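PDB 5VUG: uncharacterized protein Rv2277c from Mycobacterium tuberculosis, which is of unknown biological role but carries a TIM-barrel glycerophosphodiester phosphodiesterase domain and therefore probably hydrolyses phosphoric diesters. Local coordinates for residues R180-N185 with V235-S240; P133-V138 with A158-A163; T32-A37 with D271-A276. One frame throughout, in Å; residues are numbered along the deposited sequence.

Interaction 1: residues R180-N185 with V235-S240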
loop_
_atom_site.group_PDB
_atom_site.type_symbol
_atom_site.label_atom_id
_atom_site.label_comp_id
_atom_site.label_asym_id
_atom_site.label_seq_id
_atom_site.Cartn_x
_atom_site.Cartn_y
_atom_site.Cartn_z
ATOM N N ARG A 180 -10.849 -5.172 -0.558
ATOM C CA ARG A 180 -9.603 -4.404 -0.576
ATOM C C ARG A 180 -8.384 -5.315 -0.487
ATOM O O ARG A 180 -7.376 -5.082 -1.168
ATOM C CB ARG A 180 -9.586 -3.391 0.574
ATOM C CG ARG A 180 -8.395 -2.418 0.537
ATOM C CD ARG A 180 -8.376 -1.444 1.731
ATOM N NE ARG A 180 -8.452 -2.189 2.984
ATOM C CZ ARG A 180 -9.504 -2.198 3.800
ATOM N NH1 ARG A 180 -10.573 -1.447 3.539
ATOM N NH2 ARG A 180 -9.483 -2.958 4.885
ATOM N N GLN A 181 -8.447 -6.341 0.365
ATOM C CA GLN A 181 -7.340 -7.283 0.490
ATOM C C GLN A 181 -7.065 -7.987 -0.835
ATOM O O GLN A 181 -5.910 -8.109 -1.261
ATOM C CB GLN A 181 -7.670 -8.312 1.565
ATOM C CG GLN A 181 -6.541 -9.287 1.813
ATOM C CD GLN A 181 -5.399 -8.639 2.557
ATOM O OE1 GLN A 181 -5.560 -8.186 3.693
ATOM N NE2 GLN A 181 -4.242 -8.568 1.917
ATOM N N ARG A 182 -8.123 -8.455 -1.506
ATOM C CA ARG A 182 -7.930 -9.163 -2.765
ATOM C C ARG A 182 -7.362 -8.232 -3.832
ATOM O O ARG A 182 -6.459 -8.621 -4.583
ATOM C CB ARG A 182 -9.241 -9.800 -3.231
ATOM C CG ARG A 182 -9.014 -10.907 -4.248
ATOM C CD ARG A 182 -10.298 -11.554 -4.763
ATOM N NE ARG A 182 -11.080 -12.235 -3.730
ATOM C CZ ARG A 182 -12.175 -11.732 -3.169
ATOM N NH1 ARG A 182 -12.618 -10.532 -3.531
ATOM N NH2 ARG A 182 -12.826 -12.423 -2.249
ATOM N N LEU A 183 -7.858 -6.992 -3.893
ATOM C CA LEU A 183 -7.365 -6.045 -4.889
ATOM C C LEU A 183 -5.904 -5.702 -4.648
ATOM O O LEU A 183 -5.120 -5.605 -5.599
ATOM C CB LEU A 183 -8.196 -4.766 -4.854
ATOM C CG LEU A 183 -9.583 -4.866 -5.482
ATOM C CD1 LEU A 183 -10.353 -3.602 -5.134
ATOM C CD2 LEU A 183 -9.483 -5.076 -7.007
ATOM N N PHE A 184 -5.522 -5.489 -3.386
ATOM C CA PHE A 184 -4.135 -5.142 -3.109
ATOM C C PHE A 184 -3.204 -6.338 -3.262
ATOM O O PHE A 184 -2.058 -6.172 -3.703
ATOM C CB PHE A 184 -3.995 -4.432 -1.760
ATOM C CG PHE A 184 -4.241 -2.949 -1.847
ATOM C CD1 PHE A 184 -3.258 -2.105 -2.353
ATOM C CD2 PHE A 184 -5.461 -2.401 -1.473
ATOM C CE1 PHE A 184 -3.476 -0.737 -2.461
ATOM C CE2 PHE A 184 -5.686 -1.026 -1.577
ATOM C CZ PHE A 184 -4.685 -0.198 -2.070
ATOM N N ASN A 185 -3.658 -7.547 -2.925
ATOM C CA ASN A 185 -2.837 -8.718 -3.233
ATOM C C ASN A 185 -2.601 -8.833 -4.735
ATOM O O ASN A 185 -1.472 -9.063 -5.184
ATOM C CB ASN A 185 -3.476 -9.997 -2.685
ATOM C CG ASN A 185 -3.098 -10.272 -1.235
ATOM O OD1 ASN A 185 -2.017 -9.891 -0.776
ATOM N ND2 ASN A 185 -3.990 -10.947 -0.505
ATOM N N VAL A 235 -10.061 -7.933 -12.402
ATOM C CA VAL A 235 -11.449 -8.287 -12.704
ATOM C C VAL A 235 -11.575 -9.794 -12.901
ATOM O O VAL A 235 -12.467 -10.442 -12.341
ATOM C CB VAL A 235 -11.971 -7.498 -13.919
ATOM C CG1 VAL A 235 -13.333 -8.030 -14.350
ATOM C CG2 VAL A 235 -12.066 -6.018 -13.587
ATOM N N ASP A 236 -10.661 -10.376 -13.683
ATOM C CA ASP A 236 -10.688 -11.817 -13.910
ATOM C C ASP A 236 -10.518 -12.595 -12.612
ATOM O O ASP A 236 -11.167 -13.630 -12.412
ATOM C CB ASP A 236 -9.616 -12.218 -14.919
ATOM C CG ASP A 236 -9.461 -13.733 -15.034
ATOM O OD1 ASP A 236 -8.651 -14.326 -14.279
ATOM O OD2 ASP A 236 -10.170 -14.337 -15.867
ATOM N N CYS A 237 -9.628 -12.134 -11.728
ATOM C CA CYS A 237 -9.484 -12.774 -10.421
ATOM C C CYS A 237 -10.815 -12.808 -9.671
ATOM O O CYS A 237 -11.215 -13.852 -9.137
ATOM C CB CYS A 237 -8.400 -12.061 -9.606
ATOM S SG CYS A 237 -8.485 -12.308 -7.811
ATOM N N PHE A 238 -11.529 -11.678 -9.636
ATOM C CA PHE A 238 -12.801 -11.635 -8.915
ATOM C C PHE A 238 -13.853 -12.527 -9.568
ATOM O O PHE A 238 -14.589 -13.238 -8.873
ATOM C CB PHE A 238 -13.322 -10.196 -8.835
ATOM C CG PHE A 238 -12.782 -9.408 -7.666
ATOM C CD1 PHE A 238 -11.434 -9.082 -7.591
ATOM C CD2 PHE A 238 -13.627 -8.984 -6.648
ATOM C CE1 PHE A 238 -10.944 -8.350 -6.514
ATOM C CE2 PHE A 238 -13.148 -8.250 -5.572
ATOM C CZ PHE A 238 -11.807 -7.937 -5.501
ATOM N N ARG A 239 -13.924 -12.524 -10.900
ATOM C CA ARG A 239 -15.108 -13.022 -11.586
ATOM C C ARG A 239 -14.990 -14.431 -12.143
ATOM O O ARG A 239 -16.025 -15.078 -12.354
ATOM C CB ARG A 239 -15.492 -12.077 -12.724
ATOM C CG ARG A 239 -16.099 -10.788 -12.224
ATOM C CD ARG A 239 -16.999 -10.217 -13.275
ATOM N NE ARG A 239 -16.213 -9.685 -14.373
ATOM C CZ ARG A 239 -16.610 -9.682 -15.636
ATOM N NH1 ARG A 239 -15.826 -9.168 -16.574
ATOM N NH2 ARG A 239 -17.786 -10.210 -15.956
ATOM N N SER A 240 -13.784 -14.922 -12.403
ATOM C CA SER A 240 -13.644 -16.168 -13.146
ATOM C C SER A 240 -14.143 -17.343 -12.317
ATOM O O SER A 240 -13.646 -17.590 -11.211
ATOM C CB SER A 240 -12.190 -16.382 -13.554
ATOM O OG SER A 240 -12.072 -17.578 -14.297
#

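Interaction 2: residues P133-V138 with A158-A163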
loop_
_atom_site.group_PDB
_atom_site.type_symbol
_atom_site.label_atom_id
_atom_site.label_comp_id
_atom_site.label_asym_id
_atom_site.label_seq_id
_atom_site.Cartn_x
_atom_site.Cartn_y
_atom_site.Cartn_z
ATOM N N PRO A 133 -30.217 -0.479 15.736
ATOM C CA PRO A 133 -31.224 -1.288 15.032
ATOM C C PRO A 133 -31.371 -1.076 13.523
ATOM O O PRO A 133 -32.337 -1.614 12.955
ATOM C CB PRO A 133 -32.520 -0.851 15.715
ATOM C CG PRO A 133 -32.291 0.601 15.971
ATOM C CD PRO A 133 -30.830 0.709 16.364
ATOM N N LEU A 134 -30.463 -0.323 12.899
ATOM C CA LEU A 134 -30.570 -0.043 11.465
ATOM C C LEU A 134 -30.712 -1.321 10.637
ATOM O O LEU A 134 -31.583 -1.414 9.770
ATOM C CB LEU A 134 -29.362 0.777 10.987
ATOM C CG LEU A 134 -29.273 1.031 9.480
ATOM C CD1 LEU A 134 -30.468 1.852 9.023
ATOM C CD2 LEU A 134 -27.959 1.735 9.099
ATOM N N VAL A 135 -29.859 -2.320 10.889
ATOM C CA VAL A 135 -29.843 -3.513 10.040
ATOM C C VAL A 135 -31.171 -4.260 10.134
ATOM O O VAL A 135 -31.761 -4.642 9.115
ATOM C CB VAL A 135 -28.629 -4.403 10.367
ATOM C CG1 VAL A 135 -28.775 -5.782 9.754
ATOM C CG2 VAL A 135 -27.324 -3.743 9.866
ATOM N N SER A 136 -31.675 -4.458 11.357
ATOM C CA SER A 136 -32.969 -5.119 11.526
ATOM C C SER A 136 -34.103 -4.310 10.898
ATOM O O SER A 136 -35.001 -4.873 10.252
ATOM C CB SER A 136 -33.250 -5.353 13.012
ATOM O OG SER A 136 -34.513 -5.984 13.192
ATOM N N ALA A 137 -34.095 -2.991 11.102
ATOM C CA ALA A 137 -35.147 -2.155 10.537
ATOM C C ALA A 137 -35.146 -2.231 9.015
ATOM O O ALA A 137 -36.213 -2.295 8.384
ATOM C CB ALA A 137 -34.989 -0.712 11.023
ATOM N N VAL A 138 -33.957 -2.256 8.410
ATOM C CA VAL A 138 -33.875 -2.373 6.957
ATOM C C VAL A 138 -34.371 -3.736 6.499
ATOM O O VAL A 138 -35.141 -3.837 5.533
ATOM C CB VAL A 138 -32.449 -2.073 6.456
ATOM C CG1 VAL A 138 -32.304 -2.484 4.966
ATOM C CG2 VAL A 138 -32.124 -0.581 6.619
ATOM N N ALA A 158 -17.027 -3.703 8.249
ATOM C CA ALA A 158 -17.190 -5.153 8.305
ATOM C C ALA A 158 -18.229 -5.583 9.334
ATOM O O ALA A 158 -18.869 -6.629 9.164
ATOM C CB ALA A 158 -15.842 -5.812 8.600
ATOM N N ASP A 159 -18.405 -4.811 10.411
ATOM C CA ASP A 159 -19.384 -5.201 11.424
ATOM C C ASP A 159 -20.806 -5.083 10.897
ATOM O O ASP A 159 -21.680 -5.871 11.282
ATOM C CB ASP A 159 -19.239 -4.334 12.673
ATOM C CG ASP A 159 -17.898 -4.500 13.355
ATOM O OD1 ASP A 159 -17.318 -5.606 13.288
ATOM O OD2 ASP A 159 -17.430 -3.518 13.972
ATOM N N ILE A 160 -21.055 -4.098 10.035
ATOM C CA ILE A 160 -22.369 -3.946 9.420
ATOM C C ILE A 160 -22.623 -5.064 8.410
ATOM O O ILE A 160 -23.707 -5.660 8.384
ATOM C CB ILE A 160 -22.506 -2.538 8.806
ATOM C CG1 ILE A 160 -22.450 -1.489 9.926
ATOM C CG2 ILE A 160 -23.793 -2.413 8.022
ATOM C CD1 ILE A 160 -22.507 -0.068 9.444
ATOM N N THR A 161 -21.630 -5.361 7.562
ATOM C CA THR A 161 -21.729 -6.498 6.648
ATOM C C THR A 161 -22.077 -7.787 7.393
ATOM O O THR A 161 -22.967 -8.535 6.977
ATOM C CB THR A 161 -20.403 -6.676 5.889
ATOM O OG1 THR A 161 -20.093 -5.475 5.176
ATOM C CG2 THR A 161 -20.488 -7.836 4.900
ATOM N N ALA A 162 -21.373 -8.068 8.494
ATOM C CA ALA A 162 -21.612 -9.312 9.224
ATOM C C ALA A 162 -23.012 -9.343 9.831
ATOM O O ALA A 162 -23.684 -10.383 9.805
ATOM C CB ALA A 162 -20.548 -9.498 10.309
ATOM N N ALA A 163 -23.461 -8.216 10.389
ATOM C CA ALA A 163 -24.810 -8.145 10.938
ATOM C C ALA A 163 -25.859 -8.348 9.852
ATOM O O ALA A 163 -26.855 -9.055 10.064
ATOM C CB ALA A 163 -25.016 -6.800 11.637
#

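Interaction 3: residues T32-A37 with D271-A276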
loop_
_atom_site.group_PDB
_atom_site.type_symbol
_atom_site.label_atom_id
_atom_site.label_comp_id
_atom_site.label_asym_id
_atom_site.label_seq_id
_atom_site.Cartn_x
_atom_site.Cartn_y
_atom_site.Cartn_z
ATOM N N THR A 32 -36.641 9.483 -9.124
ATOM C CA THR A 32 -37.524 9.471 -10.288
ATOM C C THR A 32 -36.787 9.956 -11.528
ATOM O O THR A 32 -36.929 9.384 -12.621
ATOM C CB THR A 32 -38.747 10.355 -10.018
ATOM O OG1 THR A 32 -39.494 9.818 -8.918
ATOM C CG2 THR A 32 -39.654 10.421 -11.244
ATOM N N ASN A 33 -35.992 11.015 -11.375
ATOM C CA ASN A 33 -35.248 11.534 -12.513
ATOM C C ASN A 33 -34.170 10.563 -12.965
ATOM O O ASN A 33 -33.913 10.452 -14.168
ATOM C CB ASN A 33 -34.675 12.909 -12.186
ATOM C CG ASN A 33 -35.689 14.018 -12.390
ATOM O OD1 ASN A 33 -36.287 14.525 -11.443
ATOM N ND2 ASN A 33 -35.888 14.396 -13.635
ATOM N N ALA A 34 -33.550 9.838 -12.024
ATOM C CA ALA A 34 -32.529 8.862 -12.389
ATOM C C ALA A 34 -33.125 7.714 -13.197
ATOM O O ALA A 34 -32.547 7.300 -14.212
ATOM C CB ALA A 34 -31.824 8.342 -11.131
ATOM N N VAL A 35 -34.284 7.195 -12.773
ATOM C CA VAL A 35 -34.990 6.191 -13.574
ATOM C C VAL A 35 -35.241 6.721 -14.981
ATOM O O VAL A 35 -34.984 6.035 -15.976
ATOM C CB VAL A 35 -36.301 5.762 -12.888
ATOM C CG1 VAL A 35 -37.066 4.776 -13.765
ATOM C CG2 VAL A 35 -36.032 5.150 -11.515
ATOM N N ALA A 36 -35.746 7.958 -15.081
ATOM C CA ALA A 36 -36.057 8.548 -16.379
ATOM C C ALA A 36 -34.813 8.714 -17.247
ATOM O O ALA A 36 -34.916 8.709 -18.484
ATOM C CB ALA A 36 -36.746 9.895 -16.175
ATOM N N ALA A 37 -33.636 8.858 -16.623
ATOM C CA ALA A 37 -32.371 8.956 -17.340
ATOM C C ALA A 37 -31.802 7.600 -17.738
ATOM O O ALA A 37 -30.692 7.547 -18.278
ATOM C CB ALA A 37 -31.336 9.743 -16.522
ATOM N N ASP A 271 -22.214 9.920 -10.324
ATOM C CA ASP A 271 -22.920 11.030 -9.692
ATOM C C ASP A 271 -23.912 11.700 -10.629
ATOM O O ASP A 271 -24.843 12.360 -10.154
ATOM C CB ASP A 271 -21.940 12.097 -9.193
ATOM C CG ASP A 271 -21.150 11.655 -7.970
ATOM O OD1 ASP A 271 -21.266 10.486 -7.561
ATOM O OD2 ASP A 271 -20.419 12.497 -7.402
ATOM N N SER A 272 -23.734 11.569 -11.941
ATOM C CA SER A 272 -24.615 12.230 -12.904
ATOM C C SER A 272 -25.162 11.230 -13.908
ATOM O O SER A 272 -24.552 10.998 -14.961
ATOM C CB SER A 272 -23.896 13.363 -13.632
ATOM O OG SER A 272 -24.755 13.967 -14.582
ATOM N N PRO A 273 -26.321 10.641 -13.626
ATOM C CA PRO A 273 -27.011 9.843 -14.649
ATOM C C PRO A 273 -27.202 10.582 -15.962
ATOM O O PRO A 273 -27.152 9.957 -17.026
ATOM C CB PRO A 273 -28.345 9.520 -13.967
ATOM C CG PRO A 273 -27.962 9.411 -12.508
ATOM C CD PRO A 273 -26.957 10.518 -12.300
ATOM N N LEU A 274 -27.400 11.906 -15.924
ATOM C CA LEU A 274 -27.565 12.650 -17.170
ATOM C C LEU A 274 -26.286 12.639 -18.001
ATOM O O LEU A 274 -26.336 12.430 -19.223
ATOM C CB LEU A 274 -28.040 14.077 -16.877
ATOM C CG LEU A 274 -29.514 14.174 -16.472
ATOM C CD1 LEU A 274 -29.850 15.546 -15.880
ATOM C CD2 LEU A 274 -30.413 13.867 -17.675
ATOM N N ALA A 275 -25.129 12.859 -17.365
ATOM C CA ALA A 275 -23.866 12.770 -18.093
ATOM C C ALA A 275 -23.624 11.356 -18.598
ATOM O O ALA A 275 -23.126 11.162 -19.714
ATOM C CB ALA A 275 -22.711 13.216 -17.198
ATOM N N ALA A 276 -23.992 10.353 -17.792
ATOM C CA ALA A 276 -23.737 8.961 -18.154
ATOM C C ALA A 276 -24.553 8.531 -19.366
ATOM O O ALA A 276 -24.106 7.663 -20.127
ATOM C CB ALA A 276 -24.003 8.040 -16.962
HETATM O O HOH W 1 -28.103 7.265 -17.253
#

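Interaction 1: residues R180-N185 with V235-S240
Arg182 lies over one face of the Phe238 ring and gives the contact its polar component, a cation-pi interaction with CZ 4.6 Å from the centroid of the Phe238 ring. The guanidinium stands almost upright on the ring, the two planes 85° apart, and brings NH1 down to 3.1 Å from Phe238 CE2. A bend at chi3 (-63°) turns this end of the chain while the methylene before it stays over the same ring, so that Arg182 CD makes a CH-pi contact 4.0 Å from the Phe238 centroid.

The remaining contacts are apolar. Leu183 crosses the Phe238 side chain at about a right angle, its CD2 3.6 Å from Phe238 CE1, and Cys237 SG packs against Arg182 CD at 3.6 Å. That sulfur is disulfide-bonded to Cys192, while Trp230 meets Phe238 edge-to-face.

Helices 176-189 and 232-239 thus meet through side chains, with segment axes 10.6 Å apart. The buried guanidinium is also bound by Glu174 in a salt bridge and by the carbonyls of Pro194 and Gln195. Fixed by these partners, its charge is probably well compensated, and the aromatic face may add a further stabilisation.

Interaction 2: residues P133-V138 with A158-A163
Val135 is the one residue of 133-138 that packs closely on residues 158-163, and each carbon of its side chain has a neighbour there. Its CB already lies 4.5 Å from Ala163 CB, because the backbones come near at this point, with the CA atoms of Val135 and Ala163 6.9 Å apart. Beyond CB the side chain forks. CG1, anti to the backbone N (chi1 166°), runs to the peptide end of Ala163 and rests 3.8 Å from Ala163 O, a van der Waals contact of methyl with carbonyl. CG2 takes the other direction and touches two methyl groups, 4.2 Å from Ala163 CB and 4.2 Å from Ile160 CG2.

Ile160 and Ala163 are three residues apart and so share one face of their helix, which lets a single valine touch both. Ile160 offers its short branch only: CG2 faces the valine, while the longer branch turns elsewhere and leaves CD1 6.1 Å from Val135 CG2. The contact is therefore small and wholly nonpolar in its side chains, with spacings near or a little beyond van der Waals contact. Leu126 and Gln167, from loops, also pack on Val135 and bury it.

Helix 134-145 also leans on the sheet, Leu134 touching Val48 and Val138 touching Val46 of strand 41-48. Strand 151-154 lies between the two helices in sequence and pairs in parallel with strands 121-125 and 171-172. Helices 134-145 and 158-165 are thus the crossover helices of two successive beta-alpha-beta units, placed side by side on the outside of the sheet, an arrangement typical of the outer helical layer of a TIM barrel.

Interaction 3: residues T32-A37 with D271-A276
Pro273, with phi -52° in helical range, opens helix 273-277 with its pyrrolidine ring toward the end of helix 28-36, while chi1 of -75° at Leu274, with CG anti to the carbonyl carbon, brings the leucine tip nearer to Ala37. The proline ring takes most of the contact. Its CB meets Ala37 CB at 3.9 Å, and its CG lies 4.2 Å from Ala34 CB, so the two alanine methyls, three residues apart, receive neighbouring corners of one ring. Leu274 adds a looser touch at the more exposed margin, CD2 lying 4.4 Å from Ala37 CB.

Polar atoms are joined indirectly. A water donates to both carbonyls, 2.8 Å from Ala37 O and 2.9 Å from Pro273 O, and so bridges the residue just after helix 28-36 to the first turn of the other helix. Gln277 NE2 makes a further, weak bond to Ala37 O.

The two helices belong to the two ends of the TIM-barrel chain. Helix 28-36 follows strand 12-16 and helix 273-277 follows strand 267-270; these strands pair in parallel, so the contact lies outside the seam where the first and last strands close the barrel. Ala34 and Pro273 both also pack on Ala15 of strand 12-16.

The start of the second helix is fixed by its own cap. Ser272 occupies the N-cap position, and its OG accepts from Ala275 N at 3.0 Å in a nearly straight bond (163°). Asp22 backs this cap through both carboxylate oxygens, OD1 bonding to Ser272 OG and OD2 to Leu274 N. One residue earlier, Asp271 OD1 is hydrogen-bonded to His16 ND1, at the end of strand 12-16.

How the interactions relate
All three contacts join helices, yet they share no element and do not touch. Interaction 1 is the fully buried one and the only one with a charged group in its interface; it lies furthest from the centre of the chain, and its helix 176-189 also meets the second subunit, where Arg180 forms a salt bridge with Glu214 of that subunit. Interactions 2 and 3 are partly buried, on opposite sides of the chain's centre, their centres 29 Å apart. Both rely on aliphatic side chains, but interaction 2 joins successive units within the chain, whereas interaction 3 joins helices from near the two ends of the chain, encloses the others in sequence and adds a water bridge.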